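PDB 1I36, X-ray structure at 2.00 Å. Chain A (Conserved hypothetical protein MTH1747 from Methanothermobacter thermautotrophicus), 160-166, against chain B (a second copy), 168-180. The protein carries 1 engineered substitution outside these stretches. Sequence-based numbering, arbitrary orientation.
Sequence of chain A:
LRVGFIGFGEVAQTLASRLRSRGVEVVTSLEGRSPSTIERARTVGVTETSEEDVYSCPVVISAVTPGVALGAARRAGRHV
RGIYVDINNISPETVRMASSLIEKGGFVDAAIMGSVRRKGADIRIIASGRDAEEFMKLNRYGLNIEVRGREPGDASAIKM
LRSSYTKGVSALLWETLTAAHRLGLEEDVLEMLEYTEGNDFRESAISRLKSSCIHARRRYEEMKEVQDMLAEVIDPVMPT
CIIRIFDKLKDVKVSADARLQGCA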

ATOM      1  N   MET A 160      15.907   2.094   2.174  1.00 12.94           N
ATOM      2  CA  MET A 160      15.591   1.464   0.890  1.00 14.26           C
ATOM      3  C   MET A 160      14.280   0.664   0.999  1.00 15.53           C
ATOM      4  O   MET A 160      13.483   0.653   0.065  1.00 17.24           O
ATOM      5  CB  MET A 160      16.753   0.533   0.501  1.00 15.02           C
ATOM      6  CG  MET A 160      16.512  -0.410  -0.647  1.00 25.04           C
ATOM      7  SD  MET A 160      15.580  -1.999  -0.324  1.00 30.94           S
ATOM      8  CE  MET A 160      16.847  -3.151   0.204  1.00 11.04           C
ATOM      9  N   LEU A 161      14.071  -0.012   2.126  1.00 12.07           N
ATOM     10  CA  LEU A 161      12.839  -0.787   2.309  1.00 14.05           C
ATOM     11  C   LEU A 161      11.610   0.105   2.385  1.00 15.53           C
ATOM     12  O   LEU A 161      10.567  -0.215   1.792  1.00 15.69           O
ATOM     13  CB  LEU A 161      12.950  -1.694   3.528  1.00 15.31           C
ATOM     14  CG  LEU A 161      13.928  -2.842   3.243  1.00 17.12           C
ATOM     15  CD1 LEU A 161      14.285  -3.581   4.518  1.00 19.78           C
ATOM     16  CD2 LEU A 161      13.312  -3.800   2.227  1.00 19.36           C
ATOM     17  N   ARG A 162      11.731   1.239   3.070  1.00 14.86           N
ATOM     18  CA  ARG A 162      10.629   2.191   3.167  1.00 20.26           C
ATOM     19  C   ARG A 162      10.329   2.740   1.783  1.00 21.64           C
ATOM     20  O   ARG A 162       9.161   2.912   1.401  1.00 24.48           O
ATOM     21  CB  ARG A 162      10.958   3.357   4.107  1.00 21.64           C
ATOM     22  CG  ARG A 162       9.788   4.362   4.209  1.00 28.18           C
ATOM     23  CD  ARG A 162       9.946   5.445   5.263  1.00 34.36           C
ATOM     24  NE  ARG A 162      10.478   6.681   4.691  1.00 42.05           N
ATOM     25  CZ  ARG A 162      10.534   7.852   5.331  1.00 44.96           C
ATOM     26  NH1 ARG A 162      10.077   7.975   6.575  1.00 44.66           N
ATOM     27  NH2 ARG A 162      11.145   8.884   4.752  1.00 47.72           N
ATOM     28  N   SER A 163      11.391   3.036   1.043  1.00 21.71           N
ATOM     29  CA  SER A 163      11.292   3.573  -0.306  1.00 22.16           C
ATOM     30  C   SER A 163      10.623   2.569  -1.237  1.00 22.35           C
ATOM     31  O   SER A 163       9.730   2.914  -2.030  1.00 22.24           O
ATOM     32  CB  SER A 163      12.699   3.937  -0.819  1.00 25.94           C
ATOM     33  OG  SER A 163      12.642   4.375  -2.168  1.00 32.43           O
ATOM     34  N   SER A 164      11.021   1.316  -1.104  1.00 18.52           N
ATOM     35  CA  SER A 164      10.474   0.236  -1.907  1.00 20.07           C
ATOM     36  C   SER A 164       8.960   0.113  -1.693  1.00 21.17           C
ATOM     37  O   SER A 164       8.188  -0.020  -2.650  1.00 20.99           O
ATOM     38  CB  SER A 164      11.137  -1.074  -1.512  1.00 20.12           C
ATOM     39  OG  SER A 164      10.669  -2.115  -2.340  1.00 26.48           O
ATOM     40  N   TYR A 165       8.541   0.192  -0.439  1.00 19.40           N
ATOM     41  CA  TYR A 165       7.115   0.074  -0.104  1.00 19.85           C
ATOM     42  C   TYR A 165       6.308   1.266  -0.622  1.00 19.29           C
ATOM     43  O   TYR A 165       5.339   1.094  -1.387  1.00 20.82           O
ATOM     44  CB  TYR A 165       6.925  -0.075   1.413  1.00 16.85           C
ATOM     45  CG  TYR A 165       5.471  -0.197   1.821  1.00 17.24           C
ATOM     46  CD1 TYR A 165       4.747   0.918   2.213  1.00 18.07           C
ATOM     47  CD2 TYR A 165       4.825  -1.431   1.799  1.00 18.80           C
ATOM     48  CE1 TYR A 165       3.404   0.817   2.582  1.00 23.19           C
ATOM     49  CE2 TYR A 165       3.470  -1.552   2.166  1.00 20.48           C
ATOM     50  CZ  TYR A 165       2.774  -0.428   2.553  1.00 21.36           C
ATOM     51  OH  TYR A 165       1.442  -0.510   2.906  1.00 22.61           O
ATOM     52  N   THR A 166       6.739   2.476  -0.280  1.00 19.13           N
ATOM     53  CA  THR A 166       6.011   3.672  -0.707  1.00 23.13           C
ATOM     54  C   THR A 166       5.930   3.850  -2.222  1.00 24.92           C
ATOM     55  O   THR A 166       4.895   4.307  -2.742  1.00 24.63           O
ATOM     56  CB  THR A 166       6.506   4.962  -0.001  1.00 26.36           C
ATOM     57  OG1 THR A 166       7.847   5.236  -0.389  1.00 29.59           O
ATOM     58  CG2 THR A 166       6.443   4.794   1.524  1.00 27.74           C
TER
ATOM     59  N   GLY B 168      -2.862  -6.164  -3.401  1.00 19.48           N
ATOM     60  CA  GLY B 168      -1.560  -5.779  -3.909  1.00 21.04           C
ATOM     61  C   GLY B 168      -0.707  -5.194  -2.783  1.00 21.84           C
ATOM     62  O   GLY B 168       0.456  -5.542  -2.653  1.00 21.84           O
ATOM     63  N   VAL B 169      -1.297  -4.339  -1.951  1.00 18.39           N
ATOM     64  CA  VAL B 169      -0.566  -3.722  -0.844  1.00 20.03           C
ATOM     65  C   VAL B 169      -0.107  -4.815   0.137  1.00 22.34           C
ATOM     66  O   VAL B 169       1.012  -4.763   0.660  1.00 21.23           O
ATOM     67  CB  VAL B 169      -1.439  -2.651  -0.134  1.00 20.55           C
ATOM     68  CG1 VAL B 169      -0.822  -2.213   1.210  1.00 19.95           C
ATOM     69  CG2 VAL B 169      -1.615  -1.466  -1.042  1.00 18.07           C
ATOM     70  N   SER B 170      -0.970  -5.792   0.398  1.00 18.80           N
ATOM     71  CA  SER B 170      -0.617  -6.881   1.296  1.00 21.62           C
ATOM     72  C   SER B 170       0.584  -7.660   0.773  1.00 20.13           C
ATOM     73  O   SER B 170       1.477  -7.986   1.552  1.00 20.96           O
ATOM     74  CB  SER B 170      -1.784  -7.845   1.481  1.00 26.18           C
ATOM     75  OG  SER B 170      -2.734  -7.294   2.365  1.00 31.08           O
ATOM     76  N   ALA B 171       0.613  -7.919  -0.537  1.00 18.66           N
ATOM     77  CA  ALA B 171       1.716  -8.642  -1.163  1.00 19.78           C
ATOM     78  C   ALA B 171       3.018  -7.832  -1.070  1.00 18.40           C
ATOM     79  O   ALA B 171       4.087  -8.378  -0.762  1.00 19.91           O
ATOM     80  CB  ALA B 171       1.394  -8.958  -2.620  1.00 19.17           C
ATOM     81  N   LEU B 172       2.910  -6.533  -1.322  1.00 17.78           N
ATOM     82  CA  LEU B 172       4.046  -5.618  -1.253  1.00 19.42           C
ATOM     83  C   LEU B 172       4.614  -5.580   0.182  1.00 21.17           C
ATOM     84  O   LEU B 172       5.850  -5.629   0.392  1.00 20.71           O
ATOM     85  CB  LEU B 172       3.595  -4.229  -1.684  1.00 19.65           C
ATOM     86  CG  LEU B 172       4.638  -3.111  -1.639  1.00 22.59           C
ATOM     87  CD1 LEU B 172       5.760  -3.409  -2.645  1.00 23.44           C
ATOM     88  CD2 LEU B 172       3.968  -1.792  -1.952  1.00 20.10           C
ATOM     89  N   LEU B 173       3.717  -5.502   1.164  1.00 17.41           N
ATOM     90  CA  LEU B 173       4.112  -5.464   2.570  1.00 19.17           C
ATOM     91  C   LEU B 173       4.856  -6.763   2.925  1.00 19.80           C
ATOM     92  O   LEU B 173       5.891  -6.721   3.577  1.00 19.92           O
ATOM     93  CB  LEU B 173       2.901  -5.270   3.491  1.00 20.50           C
ATOM     94  CG  LEU B 173       3.255  -5.130   4.984  1.00 27.91           C
ATOM     95  CD1 LEU B 173       4.050  -3.856   5.237  1.00 26.26           C
ATOM     96  CD2 LEU B 173       1.974  -5.102   5.838  1.00 31.14           C
ATOM     97  N   TRP B 174       4.313  -7.906   2.513  1.00 18.74           N
ATOM     98  CA  TRP B 174       4.976  -9.177   2.757  1.00 20.90           C
ATOM     99  C   TRP B 174       6.416  -9.222   2.185  1.00 21.44           C
ATOM    100  O   TRP B 174       7.368  -9.574   2.897  1.00 17.40           O
ATOM    101  CB  TRP B 174       4.179 -10.330   2.153  1.00 21.70           C
ATOM    102  CG  TRP B 174       4.826 -11.663   2.459  1.00 21.84           C
ATOM    103  CD1 TRP B 174       4.715 -12.379   3.616  1.00 21.60           C
ATOM    104  CD2 TRP B 174       5.731 -12.391   1.620  1.00 22.50           C
ATOM    105  NE1 TRP B 174       5.498 -13.503   3.548  1.00 23.76           N
ATOM    106  CE2 TRP B 174       6.127 -13.536   2.331  1.00 22.44           C
ATOM    107  CE3 TRP B 174       6.248 -12.180   0.337  1.00 22.34           C
ATOM    108  CZ2 TRP B 174       7.023 -14.469   1.806  1.00 24.92           C
ATOM    109  CZ3 TRP B 174       7.141 -13.106  -0.189  1.00 23.99           C
ATOM    110  CH2 TRP B 174       7.515 -14.235   0.544  1.00 24.13           C
ATOM    111  N   GLU B 175       6.581  -8.860   0.909  1.00 18.94           N
ATOM    112  CA  GLU B 175       7.904  -8.902   0.313  1.00 18.14           C
ATOM    113  C   GLU B 175       8.844  -7.941   1.051  1.00 19.38           C
ATOM    114  O   GLU B 175       9.935  -8.332   1.445  1.00 19.33           O
ATOM    115  CB  GLU B 175       7.859  -8.602  -1.180  1.00 19.37           C
ATOM    116  CG  GLU B 175       9.229  -8.633  -1.808  1.00 21.84           C
ATOM    117  CD  GLU B 175       9.193  -8.868  -3.276  1.00 21.10           C
ATOM    118  OE1 GLU B 175       8.986  -7.903  -4.039  1.00 21.08           O
ATOM    119  OE2 GLU B 175       9.431 -10.018  -3.678  1.00 21.65           O
ATOM    120  N   THR B 176       8.360  -6.739   1.346  1.00 18.85           N
ATOM    121  CA  THR B 176       9.131  -5.742   2.075  1.00 18.30           C
ATOM    122  C   THR B 176       9.566  -6.274   3.447  1.00 19.46           C
ATOM    123  O   THR B 176      10.743  -6.174   3.804  1.00 16.47           O
ATOM    124  CB  THR B 176       8.322  -4.456   2.272  1.00 18.28           C
ATOM    125  OG1 THR B 176       7.998  -3.932   0.988  1.00 15.57           O
ATOM    126  CG2 THR B 176       9.151  -3.400   3.020  1.00 17.01           C
ATOM    127  N   LEU B 177       8.625  -6.851   4.195  1.00 17.54           N
ATOM    128  CA  LEU B 177       8.935  -7.378   5.513  1.00 19.74           C
ATOM    129  C   LEU B 177       9.762  -8.658   5.533  1.00 19.32           C
ATOM    130  O   LEU B 177      10.437  -8.934   6.543  1.00 21.58           O
ATOM    131  CB  LEU B 177       7.685  -7.504   6.371  1.00 19.71           C
ATOM    132  CG  LEU B 177       7.043  -6.152   6.669  1.00 21.53           C
ATOM    133  CD1 LEU B 177       5.750  -6.330   7.454  1.00 23.55           C
ATOM    134  CD2 LEU B 177       8.029  -5.285   7.440  1.00 25.96           C
ATOM    135  N   THR B 178       9.722  -9.456   4.464  1.00 19.70           N
ATOM    136  CA  THR B 178      10.544 -10.661   4.457  1.00 22.40           C
ATOM    137  C   THR B 178      11.993 -10.247   4.290  1.00 21.20           C
ATOM    138  O   THR B 178      12.895 -10.871   4.845  1.00 20.57           O
ATOM    139  CB  THR B 178      10.131 -11.720   3.379  1.00 27.65           C
ATOM    140  OG1 THR B 178      10.277 -11.186   2.054  1.00 36.00           O
ATOM    141  CG2 THR B 178       8.708 -12.128   3.575  1.00 27.39           C
ATOM    142  N   ALA B 179      12.225  -9.200   3.504  1.00 19.57           N
ATOM    143  CA  ALA B 179      13.593  -8.701   3.320  1.00 17.53           C
ATOM    144  C   ALA B 179      14.055  -8.075   4.640  1.00 18.07           C
ATOM    145  O   ALA B 179      15.158  -8.342   5.112  1.00 19.65           O
ATOM    146  CB  ALA B 179      13.647  -7.673   2.164  1.00 16.01           C
ATOM    147  N   ALA B 180      13.175  -7.304   5.282  1.00 16.94           N
ATOM    148  CA  ALA B 180      13.498  -6.661   6.544  1.00 17.48           C
ATOM    149  C   ALA B 180      13.808  -7.739   7.580  1.00 20.49           C
ATOM    150  O   ALA B 180      14.748  -7.592   8.367  1.00 19.39           O
ATOM    151  CB  ALA B 180      12.330  -5.822   7.018  1.00 17.03           C
TER
HETATM  152  O   HOH W   1      10.006  -4.130  -0.806  1.00 18.46           O

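Two helical segments, one from each copy of the protein, pack nearly antiparallel: their axes run at 168° and approach to 9.8 Å, burying 412 Å² between them. No direct hydrogen bond crosses the contact, which rests on apolar packing and one bridging water.

Leu161(A) opens the contact where the backbones come close, its CA 6.2 Å from the CA of Thr176(B). Its branched end spreads over small residues: CD2 lies 3.9 Å from CB of Ala179(B), and CD1 lies 3.9 Å from CB of Ala180(B). Alanine suits these places because a lone methyl lets the leucine approach the helix backbone, with CD1 3.8 Å from CA of Ala180(B). Arg162(A) points away and Ser163(A) is out of reach.

Ser164(A), short and polar, points toward chain B but stops short of it; a water fills the gap, 2.6 Å from its OG and donating to OG1 of Thr176(B) at 2.7 Å. That same OG1 donates to O of Leu172(B) at 2.8 Å, so the threonine hydroxyl is satisfied in both roles.

Tyr165(A) is the knob, set among Val169(B), Leu172(B), Leu173(B) and Thr176(B). Its long, flat ring offers carbon to the leucines, CD2 lying 3.8 Å from CG of Leu172(B) and CE2 3.9 Å from CD1 of Leu173(B), while OH reaches CG1 of Val169(B) at 3.3 Å. Thr166(A) points away.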